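Local coordinates for protein exonuclease (Laribacter hongkongensis, PDB 3SZ4) that probably acts as a magnesium-dependent alkaline exonuclease of the lambda-exonuclease-like PDDEXK family, digesting DNA, at residues Trp119-Thr124 with Phe152-Asp157. Numbering follows the deposited sequence.
Sequences WTHIET and FVSYDD
The imidazole of His-121 carries Asp-156 CB over one face, a CH-pi contact with that carbon 4.2 Å from the ring centroid, and the backbone between Tyr-155 and Asp-156 lies over the same face. Ser-154 CB lies at the ring edge, in its plane. The Phe-152 ring receives Thr-124 CG2 at its edge, 4.3 Å from Phe-152 CE1.

His-121 reaches from helix 118-127 to the strand with CG trans to the main-chain nitrogen (chi1 -173°). There His-121 NE2 donates a weak, bent hydrogen bond to Ser-154 O (3.1 Å, 148° at the hydrogen). This bond and the atoms over the face probably limit how the imidazole turns. The Asp-156 carboxylate, its plane 59° from that of the ring, is engaged by Arg-158 in a salt bridge and by Thr-118 in a hydrogen bond.

Strand 149-155 runs parallel to strand 109-114, and the Phe-152 side chain comes within about 4 Å, between nearest atoms, of that of the magnesium ligand Glu-112. Through His-121 and Thr-124, helix 118-127 packs on the five-stranded mixed sheet, whose strand 109-114 carries metal ligands, an alpha/beta layering characteristic of the PDDEXK nuclease core.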
loop_
_atom_site.group_PDB
_atom_site.type_symbol
_atom_site.label_atom_id
_atom_site.label_comp_id
_atom_site.label_asym_id
_atom_site.label_seq_id
_atom_site.Cartn_x
_atom_site.Cartn_y
_atom_site.Cartn_z
ATOM N N TRP A 119 -12.920 -14.901 -1.906
ATOM C CA TRP A 119 -13.554 -14.589 -0.622
ATOM C C TRP A 119 -14.721 -13.601 -0.734
ATOM O O TRP A 119 -15.718 -13.712 -0.024
ATOM C CB TRP A 119 -12.554 -14.109 0.430
ATOM C CG TRP A 119 -13.283 -13.835 1.699
ATOM C CD1 TRP A 119 -13.515 -12.611 2.269
ATOM C CD2 TRP A 119 -13.959 -14.799 2.527
ATOM N NE1 TRP A 119 -14.261 -12.758 3.415
ATOM C CE2 TRP A 119 -14.543 -14.089 3.600
ATOM C CE3 TRP A 119 -14.108 -16.195 2.473
ATOM C CZ2 TRP A 119 -15.274 -14.726 4.614
ATOM C CZ3 TRP A 119 -14.836 -16.836 3.480
ATOM C CH2 TRP A 119 -15.409 -16.095 4.540
ATOM N N THR A 120 -14.570 -12.623 -1.616
ATOM C CA THR A 120 -15.624 -11.689 -1.896
ATOM C C THR A 120 -16.776 -12.455 -2.511
ATOM O O THR A 120 -17.924 -12.176 -2.218
ATOM C CB THR A 120 -15.153 -10.667 -2.917
ATOM O OG1 THR A 120 -13.874 -10.145 -2.520
ATOM C CG2 THR A 120 -16.180 -9.558 -3.107
ATOM N N HIS A 121 -16.487 -13.429 -3.362
ATOM C CA HIS A 121 -17.565 -14.155 -4.017
ATOM C C HIS A 121 -18.356 -14.914 -2.984
ATOM O O HIS A 121 -19.590 -14.846 -2.969
ATOM C CB HIS A 121 -17.052 -15.125 -5.084
ATOM C CG HIS A 121 -18.145 -15.762 -5.890
ATOM N ND1 HIS A 121 -18.410 -17.116 -5.855
ATOM C CD2 HIS A 121 -19.047 -15.228 -6.747
ATOM C CE1 HIS A 121 -19.423 -17.386 -6.657
ATOM N NE2 HIS A 121 -19.825 -16.260 -7.215
ATOM N N ILE A 122 -17.642 -15.636 -2.127
ATOM C CA ILE A 122 -18.261 -16.417 -1.072
ATOM C C ILE A 122 -19.143 -15.574 -0.177
ATOM O O ILE A 122 -20.216 -16.031 0.230
ATOM C CB ILE A 122 -17.223 -17.091 -0.199
ATOM C CG1 ILE A 122 -16.573 -18.234 -0.987
ATOM C CG2 ILE A 122 -17.867 -17.580 1.101
ATOM C CD1 ILE A 122 -15.352 -18.871 -0.307
ATOM N N GLU A 123 -18.720 -14.351 0.130
ATOM C CA GLU A 123 -19.565 -13.501 0.963
ATOM C C GLU A 123 -20.851 -13.063 0.270
ATOM O O GLU A 123 -21.839 -12.779 0.931
ATOM C CB GLU A 123 -18.796 -12.331 1.579
ATOM C CG GLU A 123 -18.221 -12.708 2.946
ATOM C CD GLU A 123 -17.523 -11.549 3.656
ATOM O OE1 GLU A 123 -17.354 -10.461 3.055
ATOM O OE2 GLU A 123 -17.137 -11.728 4.834
ATOM N N THR A 124 -20.832 -13.014 -1.052
ATOM C CA THR A 124 -22.049 -12.821 -1.823
ATOM C C THR A 124 -22.988 -14.027 -1.796
ATOM O O THR A 124 -24.221 -13.878 -1.693
ATOM C CB THR A 124 -21.694 -12.535 -3.242
ATOM O OG1 THR A 124 -21.200 -11.213 -3.281
ATOM C CG2 THR A 124 -22.898 -12.612 -4.122
ATOM N N PHE A 152 -27.728 -9.250 -11.272
ATOM C CA PHE A 152 -26.430 -9.115 -10.697
ATOM C C PHE A 152 -25.823 -10.489 -10.632
ATOM O O PHE A 152 -26.299 -11.339 -9.870
ATOM C CB PHE A 152 -26.543 -8.497 -9.314
ATOM C CG PHE A 152 -25.246 -8.464 -8.553
ATOM C CD1 PHE A 152 -24.884 -9.526 -7.716
ATOM C CD2 PHE A 152 -24.382 -7.363 -8.666
ATOM C CE1 PHE A 152 -23.665 -9.491 -6.998
ATOM C CE2 PHE A 152 -23.176 -7.322 -7.965
ATOM C CZ PHE A 152 -22.816 -8.376 -7.119
ATOM N N VAL A 153 -24.785 -10.705 -11.449
ATOM C CA VAL A 153 -24.018 -11.970 -11.483
ATOM C C VAL A 153 -22.684 -11.866 -10.796
ATOM O O VAL A 153 -21.943 -10.917 -11.001
ATOM C CB VAL A 153 -23.760 -12.455 -12.931
ATOM C CG1 VAL A 153 -22.758 -13.635 -12.960
ATOM C CG2 VAL A 153 -25.067 -12.874 -13.574
ATOM N N SER A 154 -22.385 -12.851 -9.970
ATOM C CA SER A 154 -21.042 -13.021 -9.480
ATOM C C SER A 154 -20.536 -14.404 -9.881
ATOM O O SER A 154 -21.271 -15.403 -9.842
ATOM C CB SER A 154 -21.004 -12.830 -7.972
ATOM O OG SER A 154 -19.673 -12.907 -7.471
ATOM N N TYR A 155 -19.267 -14.461 -10.266
ATOM C CA TYR A 155 -18.741 -15.665 -10.863
ATOM C C TYR A 155 -17.294 -15.919 -10.461
ATOM O O TYR A 155 -16.465 -15.015 -10.487
ATOM C CB TYR A 155 -18.881 -15.580 -12.387
ATOM C CG TYR A 155 -18.463 -16.846 -13.096
ATOM C CD1 TYR A 155 -19.192 -18.029 -12.934
ATOM C CD2 TYR A 155 -17.328 -16.868 -13.919
ATOM C CE1 TYR A 155 -18.792 -19.219 -13.574
ATOM C CE2 TYR A 155 -16.908 -18.045 -14.579
ATOM C CZ TYR A 155 -17.647 -19.215 -14.405
ATOM O OH TYR A 155 -17.269 -20.376 -15.047
ATOM N N ASP A 156 -17.001 -17.149 -10.069
ATOM C CA ASP A 156 -15.655 -17.520 -9.750
ATOM C C ASP A 156 -15.487 -19.001 -9.967
ATOM O O ASP A 156 -16.010 -19.833 -9.220
ATOM C CB ASP A 156 -15.264 -17.115 -8.326
ATOM C CG ASP A 156 -13.836 -17.526 -7.962
ATOM O OD1 ASP A 156 -13.197 -18.335 -8.711
ATOM O OD2 ASP A 156 -13.347 -17.050 -6.910
ATOM N N ASP A 157 -14.717 -19.308 -11.002
ATOM C CA ASP A 157 -14.522 -20.672 -11.454
ATOM C C ASP A 157 -13.520 -21.490 -10.643
ATOM O O ASP A 157 -13.334 -22.674 -10.926
ATOM C CB ASP A 157 -14.090 -20.662 -12.921
ATOM C CG ASP A 157 -12.721 -19.999 -13.148
ATOM O OD1 ASP A 157 -12.128 -20.215 -14.233
ATOM O OD2 ASP A 157 -12.236 -19.239 -12.287
#